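Local coordinates for MccB protein (Escherichia coli, PDB 6OM4) that uses ATP to adenylate the N-formylated peptide precursor MccA through a phosphoramidate link in microcin C biosynthesis, with an E1-like fold, at residues V130-I133 / L134-G138; L249-P252 / G253-C257; T290-P293 / V294-A298; G324-D328 / E329-H333. All coordinates share one frame; numbering follows the deposited sequence.

How the contacts relate
Each contact is local, made between one short segment and the next along the chain, and the four follow in series without nesting or crossing. Contact 1 is the C-terminal end of helix 125-136, in the beta-alpha-beta unit between strands 117-121 and 141-146. Contact 2 closes the turn that leaves strand 243-250 for the zinc site. Contact 3 starts helix 292-311, and contact 4 closes the hairpin of strands 321-326 and 332-336. Contacts 3 and 4 touch by packing, Val-294 CG2 lying 3.4 Å from Ser-327 OG, while contacts 2 and 4 share the large mixed sheet through neighbouring strands 243-250 and 321-326. The centres of contacts 1 and 3 are about 17 Å apart.

Contact 1: V130-I133 / L134-G138; sequences VSVI and LATSG
With CG1 of Val-130 anti to the backbone N (chi1 171°) and CG of Leu-134 turned back beside its own N (chi1 -62°), the two side chains run side by side in the same direction, one turn apart on helix 125-136. Their branches meet at Val-130 CG1 and Leu-134 CD1, 3.8 Å apart. This is the last part of the helix in the Rossmann-type beta-alpha-beta unit, and the pair faces strand 117-121, where Val-130 packs on Ile-120 and Leu-134 on Val-118. Leu-134 also touches Val-306 and Ile-307 of helix 292-311.

The backbone between them is ordinary alpha helix: Leu-134 N donates to Val-130 O and Ala-135 N to Ser-131 O. At the next residue the pattern gains a side chain. The hydroxyl of Thr-136 sits between its backbone N and carbonyl carbon, which turns OG1 back over the preceding turn to donate to Val-132 O at 2.8 Å. The amide N of Thr-136 bonds to the same Val-132 O at 3.0 Å, and the two donors approach from opposite faces of the carbonyl plane, so one oxygen is gripped twice.

The helix closes in a Schellman motif. Gly-138 leaves helical angles with a positive phi of 90°, and its N still reaches back to Ala-135 O, 3.1 Å away. Ser-137 N donates to Ile-133 O at 2.9 Å. The Ser-137 hydroxyl has its stronger partner in Asn-95, outside this turn; its OG adds a weak bond of 3.3 Å to Ile-133 O.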
ATOM      1  N   VAL A 130       0.871  -8.573  -3.651  1.00 13.64           N
ATOM      2  CA  VAL A 130       0.430  -7.981  -2.375  1.00 12.81           C
ATOM      3  C   VAL A 130       0.724  -8.954  -1.233  1.00 13.11           C
ATOM      4  O   VAL A 130       1.260  -8.538  -0.193  1.00 12.64           O
ATOM      5  CB  VAL A 130      -1.077  -7.622  -2.412  1.00 13.85           C
ATOM      6  CG1 VAL A 130      -1.628  -7.206  -1.044  1.00 15.20           C
ATOM      7  CG2 VAL A 130      -1.338  -6.550  -3.433  1.00 14.05           C
ATOM      8  N   SER A 131       0.315 -10.214  -1.383  1.00 13.30           N
ATOM      9  CA  SER A 131       0.474 -11.190  -0.289  1.00 14.07           C
ATOM     10  C   SER A 131       1.933 -11.289   0.189  1.00 15.32           C
ATOM     11  O   SER A 131       2.172 -11.376   1.394  1.00 13.97           O
ATOM     12  CB  SER A 131      -0.113 -12.550  -0.635  1.00 14.96           C
ATOM     13  OG  SER A 131       0.682 -13.238  -1.590  1.00 14.82           O
ATOM     14  N   VAL A 132       2.914 -11.322  -0.723  1.00 13.40           N
ATOM     15  CA  VAL A 132       4.264 -11.546  -0.302  1.00 14.64           C
ATOM     16  C   VAL A 132       4.798 -10.286   0.398  1.00 14.77           C
ATOM     17  O   VAL A 132       5.562 -10.382   1.340  1.00 15.52           O
ATOM     18  CB  VAL A 132       5.172 -12.022  -1.451  1.00 14.27           C
ATOM     19  CG1 VAL A 132       5.457 -10.936  -2.503  1.00 15.52           C
ATOM     20  CG2 VAL A 132       6.444 -12.587  -0.867  1.00 15.28           C
ATOM     21  N   ILE A 133       4.406  -9.104  -0.064  1.00 13.02           N
ATOM     22  CA  ILE A 133       4.820  -7.903   0.664  1.00 13.18           C
ATOM     23  C   ILE A 133       4.265  -7.954   2.085  1.00 13.71           C
ATOM     24  O   ILE A 133       4.977  -7.634   3.068  1.00 14.55           O
ATOM     25  CB  ILE A 133       4.347  -6.618  -0.055  1.00 12.92           C
ATOM     26  CG1 ILE A 133       5.088  -6.456  -1.377  1.00 13.36           C
ATOM     27  CG2 ILE A 133       4.538  -5.425   0.853  1.00 13.46           C
ATOM     28  CD1 ILE A 133       4.424  -5.557  -2.369  1.00 14.15           C
ATOM     29  N   LEU A 134       2.979  -8.287   2.221  1.00 13.23           N
ATOM     30  CA  LEU A 134       2.362  -8.243   3.536  1.00 13.73           C
ATOM     31  C   LEU A 134       2.997  -9.318   4.434  1.00 14.26           C
ATOM     32  O   LEU A 134       3.273  -9.062   5.613  1.00 13.30           O
ATOM     33  CB  LEU A 134       0.838  -8.406   3.432  1.00 14.70           C
ATOM     34  CG  LEU A 134       0.078  -7.332   2.643  1.00 15.48           C
ATOM     35  CD1 LEU A 134      -1.440  -7.545   2.780  1.00 16.79           C
ATOM     36  CD2 LEU A 134       0.424  -5.920   3.131  1.00 15.63           C
ATOM     37  N   ALA A 135       3.237 -10.518   3.896  1.00 14.90           N
ATOM     38  CA  ALA A 135       3.809 -11.593   4.685  1.00 15.08           C
ATOM     39  C   ALA A 135       5.199 -11.181   5.177  1.00 15.93           C
ATOM     40  O   ALA A 135       5.544 -11.356   6.337  1.00 17.35           O
ATOM     41  CB  ALA A 135       3.859 -12.863   3.873  1.00 16.05           C
ATOM     42  N   THR A 136       6.018 -10.600   4.293  1.00 15.38           N
ATOM     43  CA  THR A 136       7.367 -10.336   4.693  1.00 16.04           C
ATOM     44  C   THR A 136       7.461  -9.054   5.529  1.00 16.91           C
ATOM     45  O   THR A 136       8.486  -8.874   6.159  1.00 18.23           O
ATOM     46  CB  THR A 136       8.319 -10.327   3.500  1.00 15.41           C
ATOM     47  OG1 THR A 136       7.880  -9.328   2.583  1.00 16.07           O
ATOM     48  CG2 THR A 136       8.346 -11.674   2.818  1.00 15.21           C
ATOM     49  N   SER A 137       6.407  -8.234   5.539  1.00 15.30           N
ATOM     50  CA  SER A 137       6.302  -7.087   6.440  1.00 15.75           C
ATOM     51  C   SER A 137       5.705  -7.490   7.787  1.00 15.54           C
ATOM     52  O   SER A 137       5.628  -6.669   8.689  1.00 14.97           O
ATOM     53  CB  SER A 137       5.569  -5.924   5.807  1.00 17.60           C
ATOM     54  OG  SER A 137       6.441  -5.304   4.867  1.00 18.99           O
ATOM     55  N   GLY A 138       5.277  -8.750   7.928  1.00 15.45           N
ATOM     56  CA  GLY A 138       4.837  -9.239   9.257  1.00 16.39           C
ATOM     57  C   GLY A 138       3.359  -9.064   9.578  1.00 17.02           C
ATOM     58  O   GLY A 138       2.970  -9.146  10.776  1.00 18.46           O
TER

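Contact 2: L249-P252 / G253-C257; sequences LYVP and GKTGC. With ZN (zinc ion), chain E.
Tyr-250 lays its ring across the turn that follows, where CD1 packs against Cys-257 CB at 4.1 Å and the ring edge meets the carbonyl of Gly-256 in plane, CD1 to O 3.5 Å. Pro-252 N lies over one face of the same ring, offset toward the rim. At the far end of the ring a water bridges Tyr-250 OH and the backbone N of Gly-253.

Thr-255 ties the turn together from inside. Its hydroxyl lies between the backbone N and the carbonyl carbon (chi1 63°), and from there OG1 accepts the N-H of Val-251 at 2.8 Å in a nearly straight bond, 168° at the hydrogen. That leaves its own proton to be donated to Gly-256 O. In the other direction Val-251 O takes two amides, Thr-255 N in the carbonyl plane at 3.2 Å and Lys-254 N tilted from it at 3.1 Å.

The Lys-254 bond closes a type II beta turn over Val-251 to Lys-254 at the end of strand 243-250, with Pro-252 and Gly-253 at its corners, Gly-253 at positive phi. From here the chain leads to the four-cysteine zinc site. Cys-257 SG binds the zinc at 2.2 Å, with Cys-260, Cys-343 and Cys-346 completing the set. A second water donates to both Leu-249 O and Gly-256 O, joining the strand end to the backbone just ahead of the metal ligand.

Val-251 and Lys-254 lie side by side: CG1 of the valine rests 4.0 Å from CD of the lysine, whose chain then bends at chi3 and chi4.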
ATOM      1  N   LEU A 249      -9.510   2.933  -1.245  1.00 13.52           N
ATOM      2  CA  LEU A 249      -9.441   2.310   0.066  1.00 15.43           C
ATOM      3  C   LEU A 249     -10.699   2.768   0.815  1.00 15.38           C
ATOM      4  O   LEU A 249     -10.805   3.935   1.149  1.00 16.11           O
ATOM      5  CB  LEU A 249      -8.135   2.714   0.761  1.00 16.79           C
ATOM      6  CG  LEU A 249      -7.971   2.447   2.251  1.00 22.26           C
ATOM      7  CD1 LEU A 249      -8.664   1.215   2.748  1.00 24.79           C
ATOM      8  CD2 LEU A 249      -6.502   2.409   2.658  1.00 21.65           C
ATOM      9  N   TYR A 250     -11.670   1.858   0.918  1.00 14.81           N
ATOM     10  CA  TYR A 250     -12.975   2.122   1.515  1.00 14.71           C
ATOM     11  C   TYR A 250     -12.858   1.883   3.016  1.00 15.10           C
ATOM     12  O   TYR A 250     -12.525   0.772   3.447  1.00 14.73           O
ATOM     13  CB  TYR A 250     -14.059   1.200   0.949  1.00 15.08           C
ATOM     14  CG  TYR A 250     -15.335   1.278   1.751  1.00 16.57           C
ATOM     15  CD1 TYR A 250     -16.035   2.471   1.800  1.00 16.20           C
ATOM     16  CD2 TYR A 250     -15.759   0.232   2.556  1.00 15.03           C
ATOM     17  CE1 TYR A 250     -17.164   2.602   2.588  1.00 16.14           C
ATOM     18  CE2 TYR A 250     -16.926   0.324   3.302  1.00 16.01           C
ATOM     19  CZ  TYR A 250     -17.603   1.535   3.350  1.00 17.78           C
ATOM     20  OH  TYR A 250     -18.733   1.671   4.120  1.00 17.28           O
ATOM     21  N   VAL A 251     -13.187   2.921   3.797  1.00 16.16           N
ATOM     22  CA  VAL A 251     -13.225   2.813   5.266  1.00 16.35           C
ATOM     23  C   VAL A 251     -14.622   3.197   5.721  1.00 15.93           C
ATOM     24  O   VAL A 251     -15.011   4.338   5.489  1.00 18.13           O
ATOM     25  CB  VAL A 251     -12.161   3.697   5.921  1.00 17.65           C
ATOM     26  CG1 VAL A 251     -12.147   3.440   7.422  1.00 19.47           C
ATOM     27  CG2 VAL A 251     -10.791   3.453   5.318  1.00 18.69           C
ATOM     28  N   PRO A 252     -15.388   2.284   6.362  1.00 18.20           N
ATOM     29  CA  PRO A 252     -16.758   2.563   6.807  1.00 17.63           C
ATOM     30  C   PRO A 252     -16.911   3.901   7.532  1.00 18.35           C
ATOM     31  O   PRO A 252     -16.154   4.193   8.471  1.00 17.59           O
ATOM     32  CB  PRO A 252     -17.018   1.425   7.784  1.00 18.12           C
ATOM     33  CG  PRO A 252     -16.317   0.269   7.126  1.00 18.26           C
ATOM     34  CD  PRO A 252     -15.024   0.876   6.635  1.00 17.76           C
ATOM     35  N   GLY A 253     -17.833   4.719   7.024  1.00 18.40           N
ATOM     36  CA  GLY A 253     -18.223   5.970   7.648  1.00 19.26           C
ATOM     37  C   GLY A 253     -17.240   7.101   7.471  1.00 20.74           C
ATOM     38  O   GLY A 253     -17.473   8.167   7.999  1.00 21.76           O
ATOM     39  N   LYS A 254     -16.172   6.906   6.683  1.00 19.67           N
ATOM     40  CA  LYS A 254     -15.028   7.826   6.600  1.00 20.67           C
ATOM     41  C   LYS A 254     -14.738   8.214   5.145  1.00 19.44           C
ATOM     42  O   LYS A 254     -14.610   9.384   4.812  1.00 22.78           O
ATOM     43  CB  LYS A 254     -13.806   7.161   7.242  1.00 23.27           C
ATOM     44  CG  LYS A 254     -12.496   7.926   7.161  1.00 25.25           C
ATOM     45  CD  LYS A 254     -11.409   7.289   8.012  1.00 28.42           C
ATOM     46  CE  LYS A 254     -10.053   7.211   7.358  1.00 35.63           C
ATOM     47  NZ  LYS A 254      -9.359   8.519   7.386  1.00 40.63           N
ATOM     48  N   THR A 255     -14.552   7.227   4.267  1.00 17.69           N
ATOM     49  CA  THR A 255     -14.269   7.557   2.909  1.00 18.15           C
ATOM     50  C   THR A 255     -15.489   7.308   2.026  1.00 20.92           C
ATOM     51  O   THR A 255     -16.468   6.696   2.456  1.00 21.85           O
ATOM     52  CB  THR A 255     -13.110   6.724   2.346  1.00 18.55           C
ATOM     53  OG1 THR A 255     -13.524   5.362   2.373  1.00 19.34           O
ATOM     54  CG2 THR A 255     -11.828   6.917   3.114  1.00 20.11           C
ATOM     55  N   GLY A 256     -15.397   7.785   0.778  1.00 18.04           N
ATOM     56  CA  GLY A 256     -16.365   7.412  -0.235  1.00 19.44           C
ATOM     57  C   GLY A 256     -16.293   5.931  -0.558  1.00 20.00           C
ATOM     58  O   GLY A 256     -15.286   5.262  -0.261  1.00 20.22           O
ATOM     59  N   CYS A 257     -17.377   5.410  -1.151  1.00 18.05           N
ATOM     60  CA  CYS A 257     -17.382   4.061  -1.680  1.00 17.03           C
ATOM     61  C   CYS A 257     -17.217   4.138  -3.209  1.00 16.50           C
ATOM     62  O   CYS A 257     -17.131   5.220  -3.777  1.00 16.33           O
ATOM     63  CB  CYS A 257     -18.639   3.296  -1.257  1.00 16.66           C
ATOM     64  SG  CYS A 257     -20.090   3.666  -2.261  1.00 17.44           S
TER
HETATM   65 ZN    ZN E 401     -20.967   5.644  -1.648  1.00 18.99          ZN
HETATM   66  O   HOH W   1     -12.278   5.716  -0.705  1.00 15.47           O
HETATM   67  O   HOH W   2     -19.566   4.118   4.713  1.00 17.73           O

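Contact 3: T290-P293 / V294-A298; sequences TFAP and VNNVA
Phe-291 and Val-294 make the apolar part of this N-terminal turn of helix 292-311, Phe-291 standing at the N-cap position. The two side chains cross at about a right angle, and Val-294 CG2 comes to the edge of the phenyl ring, 3.9 Å from CD2 and near the ring plane. With CG anti to the backbone N (chi1 -178°), the ring swings alongside the first turn, where Pro-293 CD sits over the centre of one face, 3.6 Å above it.

Backbone bonds form the second group. Phe-291 O accepts Asn-295 N at 3.2 Å in a very straight bond and, weakly, Val-294 N. Asn-296 N bonds to Ala-292 O at 2.8 Å, and Val-297 N to Pro-293 O at 3.1 Å. Proline fits this first turn easily, since its missing N-H would have no earlier helical carbonyl to meet.

Packing places the turn beside the nucleotide pocket. Asn-295 and Val-294 lean on Tyr-239, which binds ATP, and Asn-295 comes within about 5 Å of the bound adenosine phosphoramidate at the nearest side-chain approach; it also touches Ile-126 and His-129 of helix 125-136.

Among polar side chains, Asn-296 ND2 gives a weak bond to Asn-295 OD1, 3.0 Å away.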
ATOM      1  N   THR A 290      -2.087  -7.786 -20.145  1.00 29.41           N
ATOM      2  CA  THR A 290      -1.309  -7.741 -18.864  1.00 28.99           C
ATOM      3  C   THR A 290       0.165  -7.482 -19.222  1.00 28.28           C
ATOM      4  O   THR A 290       0.630  -7.846 -20.295  1.00 25.26           O
ATOM      5  CB  THR A 290      -1.495  -8.982 -17.978  1.00 34.52           C
ATOM      6  OG1 THR A 290      -1.034 -10.149 -18.652  1.00 30.83           O
ATOM      7  CG2 THR A 290      -2.923  -9.202 -17.547  1.00 32.38           C
ATOM      8  N   PHE A 291       0.864  -6.749 -18.354  1.00 22.10           N
ATOM      9  CA  PHE A 291       2.300  -6.560 -18.452  1.00 18.92           C
ATOM     10  C   PHE A 291       2.861  -6.535 -17.026  1.00 15.59           C
ATOM     11  O   PHE A 291       2.307  -5.795 -16.237  1.00 13.10           O
ATOM     12  CB  PHE A 291       2.404  -5.233 -19.187  1.00 24.60           C
ATOM     13  CG  PHE A 291       3.785  -4.746 -19.501  1.00 20.73           C
ATOM     14  CD1 PHE A 291       4.718  -5.614 -20.025  1.00 23.39           C
ATOM     15  CD2 PHE A 291       4.097  -3.417 -19.324  1.00 21.37           C
ATOM     16  CE1 PHE A 291       5.969  -5.143 -20.378  1.00 23.14           C
ATOM     17  CE2 PHE A 291       5.353  -2.949 -19.672  1.00 22.58           C
ATOM     18  CZ  PHE A 291       6.272  -3.822 -20.194  1.00 21.62           C
ATOM     19  N   ALA A 292       3.827  -7.395 -16.653  1.00 13.05           N
ATOM     20  CA  ALA A 292       4.226  -7.488 -15.233  1.00 14.07           C
ATOM     21  C   ALA A 292       4.500  -6.113 -14.627  1.00 13.37           C
ATOM     22  O   ALA A 292       4.108  -5.869 -13.478  1.00 14.17           O
ATOM     23  CB  ALA A 292       5.418  -8.400 -15.051  1.00 15.01           C
ATOM     24  N   PRO A 293       5.228  -5.191 -15.291  1.00 12.95           N
ATOM     25  CA  PRO A 293       5.513  -3.892 -14.665  1.00 12.41           C
ATOM     26  C   PRO A 293       4.247  -3.150 -14.208  1.00 12.29           C
ATOM     27  O   PRO A 293       4.251  -2.549 -13.135  1.00 12.04           O
ATOM     28  CB  PRO A 293       6.253  -3.128 -15.751  1.00 11.88           C
ATOM     29  CG  PRO A 293       6.992  -4.213 -16.524  1.00 13.19           C
ATOM     30  CD  PRO A 293       6.028  -5.391 -16.524  1.00 13.02           C
ATOM     31  N   VAL A 294       3.167  -3.229 -14.996  1.00 13.49           N
ATOM     32  CA  VAL A 294       1.875  -2.566 -14.638  1.00 13.13           C
ATOM     33  C   VAL A 294       1.259  -3.243 -13.412  1.00 12.82           C
ATOM     34  O   VAL A 294       0.875  -2.618 -12.404  1.00 12.87           O
ATOM     35  CB  VAL A 294       0.938  -2.564 -15.854  1.00 14.08           C
ATOM     36  CG1 VAL A 294      -0.444  -2.103 -15.441  1.00 14.36           C
ATOM     37  CG2 VAL A 294       1.505  -1.680 -16.971  1.00 14.44           C
ATOM     38  N   ASN A 295       1.194  -4.564 -13.492  1.00 12.97           N
ATOM     39  CA  ASN A 295       0.713  -5.397 -12.426  1.00 13.22           C
ATOM     40  C   ASN A 295       1.439  -5.031 -11.123  1.00 13.39           C
ATOM     41  O   ASN A 295       0.818  -4.771 -10.063  1.00 13.20           O
ATOM     42  CB  ASN A 295       0.932  -6.872 -12.754  1.00 13.75           C
ATOM     43  CG  ASN A 295       0.526  -7.787 -11.631  1.00 13.45           C
ATOM     44  OD1 ASN A 295       1.338  -8.091 -10.725  1.00 16.09           O
ATOM     45  ND2 ASN A 295      -0.707  -8.234 -11.720  1.00 14.37           N
ATOM     46  N   ASN A 296       2.769  -5.057 -11.198  1.00 12.56           N
ATOM     47  CA  ASN A 296       3.618  -4.943  -9.985  1.00 13.07           C
ATOM     48  C   ASN A 296       3.499  -3.552  -9.350  1.00 11.72           C
ATOM     49  O   ASN A 296       3.555  -3.433  -8.140  1.00 13.79           O
ATOM     50  CB  ASN A 296       5.079  -5.264 -10.298  1.00 12.71           C
ATOM     51  CG  ASN A 296       5.297  -6.695 -10.750  1.00 14.07           C
ATOM     52  OD1 ASN A 296       6.455  -7.134 -10.858  1.00 18.13           O
ATOM     53  ND2 ASN A 296       4.222  -7.443 -10.974  1.00 12.71           N
ATOM     54  N   VAL A 297       3.351  -2.495 -10.159  1.00 12.45           N
ATOM     55  CA  VAL A 297       3.173  -1.132  -9.633  1.00 12.98           C
ATOM     56  C   VAL A 297       1.883  -1.056  -8.824  1.00 13.62           C
ATOM     57  O   VAL A 297       1.836  -0.504  -7.705  1.00 12.09           O
ATOM     58  CB  VAL A 297       3.161  -0.093 -10.779  1.00 13.19           C
ATOM     59  CG1 VAL A 297       2.645   1.256 -10.321  1.00 14.78           C
ATOM     60  CG2 VAL A 297       4.544   0.070 -11.411  1.00 13.92           C
ATOM     61  N   ALA A 298       0.799  -1.569  -9.410  1.00 13.40           N
ATOM     62  CA  ALA A 298      -0.503  -1.526  -8.774  1.00 13.74           C
ATOM     63  C   ALA A 298      -0.476  -2.279  -7.457  1.00 13.20           C
ATOM     64  O   ALA A 298      -1.000  -1.807  -6.399  1.00 13.22           O
ATOM     65  CB  ALA A 298      -1.573  -2.094  -9.667  1.00 14.44           C
TER

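Contact 4: G324-D328 / E329-H333; sequences GIWSD and EIKIH
Trp-326 and Lys-331 lie side by side, the lysine running out along one face of the indole. Its chain is fully extended from CG, which stands anti to the backbone N (chi1 -180°), and this straight run carries CD over the six-membered ring, a CH-pi contact 3.8 Å from CD to the centroid and 16° off the normal. Farther along, NZ is 4.5 Å from that centroid and 30° off the normal, an off-centre cation-pi contact. His-333 points the same way as the indole, its CB 3.7 Å from Trp-326 CZ3. On the pyrrole side Glu-329 points the same way too, its OE2 near CD1 with the carboxylate plane turned steeply from the ring. One water donates to both Glu-329 OE2 and Asp-328 OD1, which probably eases the closeness of two negative groups.

On the other face of the sheet, Ile-325 and Ile-332 pair side by side, CG1 to CG1 3.8 Å, at a non-hydrogen-bonded position of this antiparallel beta hairpin. Gly-324 and His-333 form the hydrogen-bonded pair, N to O 2.9 Å each way, and Trp-326 N adds a bond to Lys-331 O at 3.0 Å. Where the strands part, another water bridges Trp-326 O and Lys-331 N, accepting from the amide.

The hairpin makes the edge of the large mixed sheet, with strand 332-336 outermost within this chain. Trp-326 packs on a modified side chain of the bound peptide. Strand 321-326 pairs with strand 243-250, where Trp-326 touches Ile-243, while Ile-325 rests on Leu-301 of helix 292-311.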
ATOM      1  N   GLY A 324      -4.615   6.105 -10.981  1.00 12.03           N
ATOM      2  CA  GLY A 324      -4.002   5.468 -12.148  1.00 13.43           C
ATOM      3  C   GLY A 324      -2.591   5.964 -12.351  1.00 13.61           C
ATOM      4  O   GLY A 324      -2.330   7.195 -12.345  1.00 15.67           O
ATOM      5  N   ILE A 325      -1.691   5.021 -12.682  1.00 14.42           N
ATOM      6  CA  ILE A 325      -0.363   5.298 -13.086  1.00 14.14           C
ATOM      7  C   ILE A 325      -0.175   4.741 -14.504  1.00 14.52           C
ATOM      8  O   ILE A 325      -0.289   3.532 -14.714  1.00 15.34           O
ATOM      9  CB  ILE A 325       0.667   4.682 -12.120  1.00 16.14           C
ATOM     10  CG1 ILE A 325       0.445   5.134 -10.679  1.00 17.42           C
ATOM     11  CG2 ILE A 325       2.084   4.986 -12.605  1.00 15.46           C
ATOM     12  CD1 ILE A 325      -0.462   4.223  -9.905  1.00 23.78           C
ATOM     13  N   TRP A 326       0.087   5.630 -15.459  1.00 14.58           N
ATOM     14  CA  TRP A 326       0.242   5.264 -16.854  1.00 15.40           C
ATOM     15  C   TRP A 326       1.589   4.576 -17.016  1.00 15.22           C
ATOM     16  O   TRP A 326       2.516   4.858 -16.259  1.00 15.50           O
ATOM     17  CB  TRP A 326       0.086   6.494 -17.768  1.00 15.52           C
ATOM     18  CG  TRP A 326      -1.323   6.858 -18.176  1.00 15.13           C
ATOM     19  CD1 TRP A 326      -1.786   6.956 -19.458  1.00 15.84           C
ATOM     20  CD2 TRP A 326      -2.441   7.249 -17.346  1.00 15.95           C
ATOM     21  NE1 TRP A 326      -3.101   7.340 -19.483  1.00 18.35           N
ATOM     22  CE2 TRP A 326      -3.532   7.526 -18.199  1.00 17.74           C
ATOM     23  CE3 TRP A 326      -2.648   7.345 -15.963  1.00 18.13           C
ATOM     24  CZ2 TRP A 326      -4.781   7.909 -17.718  1.00 19.16           C
ATOM     25  CZ3 TRP A 326      -3.885   7.726 -15.486  1.00 18.33           C
ATOM     26  CH2 TRP A 326      -4.940   7.978 -16.356  1.00 19.74           C
ATOM     27  N   SER A 327       1.711   3.671 -17.994  1.00 14.38           N
ATOM     28  CA  SER A 327       2.996   3.052 -18.251  1.00 14.95           C
ATOM     29  C   SER A 327       3.527   3.499 -19.618  1.00 16.14           C
ATOM     30  O   SER A 327       4.695   3.284 -19.887  1.00 18.51           O
ATOM     31  CB  SER A 327       2.946   1.543 -18.124  1.00 14.42           C
ATOM     32  OG  SER A 327       2.063   0.984 -19.088  1.00 15.00           O
ATOM     33  N   ASP A 328       2.696   4.114 -20.478  1.00 17.78           N
ATOM     34  CA  ASP A 328       3.260   4.525 -21.790  1.00 21.73           C
ATOM     35  C   ASP A 328       3.527   6.022 -21.855  1.00 21.77           C
ATOM     36  O   ASP A 328       4.027   6.508 -22.855  1.00 22.41           O
ATOM     37  CB  ASP A 328       2.430   4.085 -22.983  1.00 24.47           C
ATOM     38  CG  ASP A 328       0.969   4.455 -22.929  1.00 27.11           C
ATOM     39  OD1 ASP A 328       0.616   5.494 -22.307  1.00 27.29           O
ATOM     40  OD2 ASP A 328       0.186   3.623 -23.448  1.00 36.08           O
ATOM     41  N   GLU A 329       3.260   6.711 -20.752  1.00 20.65           N
ATOM     42  CA  GLU A 329       3.714   8.077 -20.579  1.00 22.04           C
ATOM     43  C   GLU A 329       3.827   8.347 -19.075  1.00 19.95           C
ATOM     44  O   GLU A 329       3.392   7.541 -18.258  1.00 19.26           O
ATOM     45  CB  GLU A 329       2.761   9.053 -21.258  1.00 24.47           C
ATOM     46  CG  GLU A 329       1.325   8.947 -20.785  1.00 25.37           C
ATOM     47  CD  GLU A 329       0.372   9.801 -21.618  1.00 30.33           C
ATOM     48  OE1 GLU A 329       0.809  10.861 -22.101  1.00 34.44           O
ATOM     49  OE2 GLU A 329      -0.796   9.409 -21.779  1.00 33.44           O
ATOM     50  N   ILE A 330       4.457   9.468 -18.736  1.00 18.60           N
ATOM     51  CA  ILE A 330       4.647   9.859 -17.359  1.00 18.52           C
ATOM     52  C   ILE A 330       3.349  10.537 -16.888  1.00 18.26           C
ATOM     53  O   ILE A 330       3.044  11.657 -17.304  1.00 21.80           O
ATOM     54  CB  ILE A 330       5.834  10.829 -17.208  1.00 20.18           C
ATOM     55  CG1 ILE A 330       7.158  10.244 -17.700  1.00 22.87           C
ATOM     56  CG2 ILE A 330       5.917  11.333 -15.788  1.00 20.33           C
ATOM     57  CD1 ILE A 330       7.752   9.278 -16.767  1.00 24.76           C
ATOM     58  N   LYS A 331       2.575   9.862 -16.036  1.00 16.76           N
ATOM     59  CA  LYS A 331       1.280  10.395 -15.623  1.00 17.79           C
ATOM     60  C   LYS A 331       0.747   9.618 -14.432  1.00 18.15           C
ATOM     61  O   LYS A 331       0.700   8.385 -14.487  1.00 16.05           O
ATOM     62  CB  LYS A 331       0.271  10.310 -16.771  1.00 18.72           C
ATOM     63  CG  LYS A 331      -1.113  10.843 -16.454  1.00 20.22           C
ATOM     64  CD  LYS A 331      -2.001  10.913 -17.687  1.00 22.45           C
ATOM     65  CE  LYS A 331      -3.361  11.487 -17.359  1.00 24.64           C
ATOM     66  NZ  LYS A 331      -4.135  11.747 -18.596  1.00 28.10           N
ATOM     67  N   ILE A 332       0.336  10.347 -13.377  1.00 17.18           N
ATOM     68  CA  ILE A 332      -0.439   9.766 -12.288  1.00 17.61           C
ATOM     69  C   ILE A 332      -1.650  10.668 -12.095  1.00 18.27           C
ATOM     70  O   ILE A 332      -1.476  11.858 -11.938  1.00 22.18           O
ATOM     71  CB  ILE A 332       0.377   9.627 -10.994  1.00 18.28           C
ATOM     72  CG1 ILE A 332       1.614   8.760 -11.206  1.00 22.87           C
ATOM     73  CG2 ILE A 332      -0.504   9.113  -9.878  1.00 19.62           C
ATOM     74  CD1 ILE A 332       2.351   8.394  -9.941  1.00 24.63           C
ATOM     75  N   HIS A 333      -2.836  10.084 -12.159  1.00 19.50           N
ATOM     76  CA  HIS A 333      -4.115  10.780 -12.104  1.00 22.85           C
ATOM     77  C   HIS A 333      -5.046  10.112 -11.085  1.00 22.30           C
ATOM     78  O   HIS A 333      -5.179   8.906 -11.094  1.00 22.43           O
ATOM     79  CB  HIS A 333      -4.760  10.773 -13.498  1.00 26.08           C
ATOM     80  CG  HIS A 333      -6.034  11.531 -13.530  1.00 33.61           C
ATOM     81  ND1 HIS A 333      -7.266  10.917 -13.355  1.00 38.91           N
ATOM     82  CD2 HIS A 333      -6.260  12.859 -13.607  1.00 38.73           C
ATOM     83  CE1 HIS A 333      -8.210  11.840 -13.372  1.00 44.23           C
ATOM     84  NE2 HIS A 333      -7.610  13.045 -13.524  1.00 44.56           N
TER
HETATM   85  O   HOH W   3       3.602   7.333 -15.376  1.00 17.76           O
HETATM   86  O   HOH W   4      -0.987   7.346 -23.116  1.00 34.66           O